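Local coordinates for lipoprotein (Mycoplasma mycoides subsp. capri, PDB 7ADK) that probably acts as a protease with a chymotrypsin-like (PA-clan) peptidase domain, at residues Y670-K675 against N684-Y689. Numbering follows the deposited sequence.
Sequences YKFYNK and NSFKEY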
loop_
_atom_site.group_PDB
_atom_site.type_symbol
_atom_site.label_atom_id
_atom_site.label_comp_id
_atom_site.label_asym_id
_atom_site.label_seq_id
_atom_site.Cartn_x
_atom_site.Cartn_y
_atom_site.Cartn_z
ATOM N N TYR B 670 4.186 -1.706 -14.353
ATOM C CA TYR B 670 3.846 -2.208 -13.021
ATOM C C TYR B 670 4.936 -3.123 -12.421
ATOM O O TYR B 670 4.944 -3.396 -11.221
ATOM C CB TYR B 670 2.485 -2.917 -13.102
ATOM C CG TYR B 670 2.437 -4.201 -13.906
ATOM C CD1 TYR B 670 2.932 -5.387 -13.338
ATOM C CD2 TYR B 670 1.871 -4.222 -15.191
ATOM C CE1 TYR B 670 2.889 -6.585 -14.064
ATOM C CE2 TYR B 670 1.813 -5.425 -15.917
ATOM C CZ TYR B 670 2.331 -6.607 -15.356
ATOM O OH TYR B 670 2.303 -7.775 -16.048
ATOM N N LYS B 671 5.872 -3.599 -13.245
ATOM C CA LYS B 671 6.984 -4.489 -12.893
ATOM C C LYS B 671 8.080 -3.826 -12.069
ATOM O O LYS B 671 8.864 -4.538 -11.457
ATOM C CB LYS B 671 7.562 -5.086 -14.186
ATOM C CG LYS B 671 6.547 -6.022 -14.855
ATOM C CD LYS B 671 7.027 -6.552 -16.205
ATOM C CE LYS B 671 5.959 -7.476 -16.798
ATOM N NZ LYS B 671 6.226 -7.802 -18.213
ATOM N N PHE B 672 8.141 -2.500 -11.997
ATOM C CA PHE B 672 9.189 -1.772 -11.275
ATOM C C PHE B 672 9.005 -1.701 -9.749
ATOM O O PHE B 672 9.939 -1.296 -9.066
ATOM C CB PHE B 672 9.280 -0.348 -11.845
ATOM C CG PHE B 672 9.792 -0.158 -13.265
ATOM C CD1 PHE B 672 10.473 -1.173 -13.961
ATOM C CD2 PHE B 672 9.620 1.096 -13.877
ATOM C CE1 PHE B 672 10.937 -0.943 -15.264
ATOM C CE2 PHE B 672 10.073 1.323 -15.186
ATOM C CZ PHE B 672 10.722 0.298 -15.883
ATOM N N TYR B 673 7.851 -2.080 -9.184
ATOM C CA TYR B 673 7.360 -1.538 -7.906
ATOM C C TYR B 673 8.320 -1.544 -6.703
ATOM O O TYR B 673 8.593 -0.489 -6.136
ATOM C CB TYR B 673 6.024 -2.196 -7.537
ATOM C CG TYR B 673 5.393 -1.600 -6.286
ATOM C CD1 TYR B 673 5.153 -0.219 -6.235
ATOM C CD2 TYR B 673 5.095 -2.392 -5.160
ATOM C CE1 TYR B 673 4.657 0.375 -5.070
ATOM C CE2 TYR B 673 4.599 -1.792 -3.986
ATOM C CZ TYR B 673 4.378 -0.403 -3.940
ATOM O OH TYR B 673 3.848 0.194 -2.841
ATOM N N ASN B 674 8.839 -2.702 -6.306
ATOM C CA ASN B 674 9.805 -2.845 -5.206
ATOM C C ASN B 674 11.180 -3.319 -5.716
ATOM O O ASN B 674 11.955 -3.935 -4.987
ATOM C CB ASN B 674 9.182 -3.748 -4.113
ATOM C CG ASN B 674 8.496 -2.982 -3.000
ATOM O OD1 ASN B 674 8.943 -1.947 -2.544
ATOM N ND2 ASN B 674 7.425 -3.505 -2.459
ATOM N N LYS B 675 11.472 -3.090 -7.003
ATOM C CA LYS B 675 12.519 -3.805 -7.744
ATOM C C LYS B 675 13.698 -2.928 -8.183
ATOM O O LYS B 675 14.752 -3.458 -8.512
ATOM C CB LYS B 675 11.860 -4.539 -8.923
ATOM C CG LYS B 675 10.728 -5.518 -8.569
ATOM C CD LYS B 675 11.217 -6.742 -7.786
ATOM C CE LYS B 675 10.103 -7.788 -7.672
ATOM N NZ LYS B 675 10.587 -9.058 -7.097
ATOM N N ASN B 684 21.944 -4.047 -11.084
ATOM C CA ASN B 684 20.655 -3.625 -11.638
ATOM C C ASN B 684 19.979 -4.787 -12.381
ATOM O O ASN B 684 20.558 -5.393 -13.272
ATOM C CB ASN B 684 20.804 -2.383 -12.533
ATOM C CG ASN B 684 21.343 -1.171 -11.804
ATOM O OD1 ASN B 684 22.524 -0.870 -11.845
ATOM N ND2 ASN B 684 20.524 -0.438 -11.105
ATOM N N SER B 685 18.742 -5.089 -11.990
ATOM C CA SER B 685 17.934 -6.186 -12.530
ATOM C C SER B 685 17.188 -5.829 -13.827
ATOM O O SER B 685 16.566 -6.697 -14.435
ATOM C CB SER B 685 16.967 -6.643 -11.437
ATOM O OG SER B 685 16.447 -7.922 -11.726
ATOM N N PHE B 686 17.246 -4.568 -14.270
ATOM C CA PHE B 686 16.633 -4.064 -15.503
ATOM C C PHE B 686 17.666 -3.333 -16.367
ATOM O O PHE B 686 18.556 -2.658 -15.843
ATOM C CB PHE B 686 15.452 -3.149 -15.171
ATOM C CG PHE B 686 14.400 -3.800 -14.306
ATOM C CD1 PHE B 686 13.383 -4.585 -14.878
ATOM C CD2 PHE B 686 14.468 -3.654 -12.915
ATOM C CE1 PHE B 686 12.434 -5.219 -14.058
ATOM C CE2 PHE B 686 13.532 -4.294 -12.097
ATOM C CZ PHE B 686 12.509 -5.075 -12.663
ATOM N N LYS B 687 17.565 -3.465 -17.693
ATOM C CA LYS B 687 18.489 -2.833 -18.644
ATOM C C LYS B 687 18.324 -1.316 -18.646
ATOM O O LYS B 687 17.214 -0.812 -18.531
ATOM C CB LYS B 687 18.265 -3.382 -20.056
ATOM C CG LYS B 687 18.483 -4.892 -20.218
ATOM C CD LYS B 687 19.915 -5.356 -19.961
ATOM C CE LYS B 687 20.059 -6.820 -20.384
ATOM N NZ LYS B 687 21.343 -7.401 -19.996
ATOM N N GLU B 688 19.408 -0.575 -18.849
ATOM C CA GLU B 688 19.395 0.892 -18.758
ATOM C C GLU B 688 18.454 1.571 -19.770
ATOM O O GLU B 688 17.947 2.647 -19.474
ATOM C CB GLU B 688 20.838 1.410 -18.837
ATOM C CG GLU B 688 21.042 2.905 -18.559
ATOM C CD GLU B 688 21.040 3.843 -19.768
ATOM O OE1 GLU B 688 21.396 5.024 -19.595
ATOM O OE2 GLU B 688 20.729 3.425 -20.901
ATOM N N TYR B 689 18.148 0.950 -20.918
ATOM C CA TYR B 689 17.153 1.468 -21.866
ATOM C C TYR B 689 15.712 1.397 -21.337
ATOM O O TYR B 689 14.837 2.088 -21.841
ATOM C CB TYR B 689 17.270 0.743 -23.221
ATOM C CG TYR B 689 16.795 -0.702 -23.254
ATOM C CD1 TYR B 689 15.420 -1.009 -23.256
ATOM C CD2 TYR B 689 17.730 -1.751 -23.277
ATOM C CE1 TYR B 689 14.982 -2.343 -23.218
ATOM C CE2 TYR B 689 17.297 -3.089 -23.272
ATOM C CZ TYR B 689 15.925 -3.387 -23.218
ATOM O OH TYR B 689 15.520 -4.675 -23.136
#
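Lys-675 N donates a hydrogen bond to Phe-672 O at 3.1 Å, closing a beta turn that brings Phe-672 and Lys-675 together around Phe-686. No hydrogen bond crosses between 670-675 and 684-689; one aromatic side chain fitted against the turn joins them. The Phe-686 ring is met from several directions. Over one of its faces comes the edge of Phe-672 in a T-shaped pair, with centroids 5.6 Å apart and planes at 74°. At its edge sits the aliphatic root of Lys-675, whose CB lies 3.6 Å from Phe-686 CE2. Lys-675 O also lies in the ring plane, 3.9 Å from Phe-686 CE2, where the slightly positive ring hydrogens should suit a carbonyl oxygen. Lys-671 O approaches more obliquely, 3.9 Å from Phe-686 CZ. With CG beside its backbone N (chi1 -56°), Phe-686 sends its ring towards the turn. Phenylalanine suits this buried spot because it presents flat apolar faces and asks for no polar partner. Lys-675 suits the exposed border, since its CB packs on the ring while the chain, bent at chi2, carries the amine away. The extended side chain of Lys-671 leads off to a salt bridge between NZ and Glu-258. Ser-685 OG bonds to the backbone of another protein's chain, against which Phe-686 and Lys-675 also pack, so the contact forms part of that interface. In the fold, 670-675 belongs to the loop following helix 651-655, while Lys-687 occupies the N-cap position of helix 688-691, whose Thr-691 touches both phenylalanine side chains.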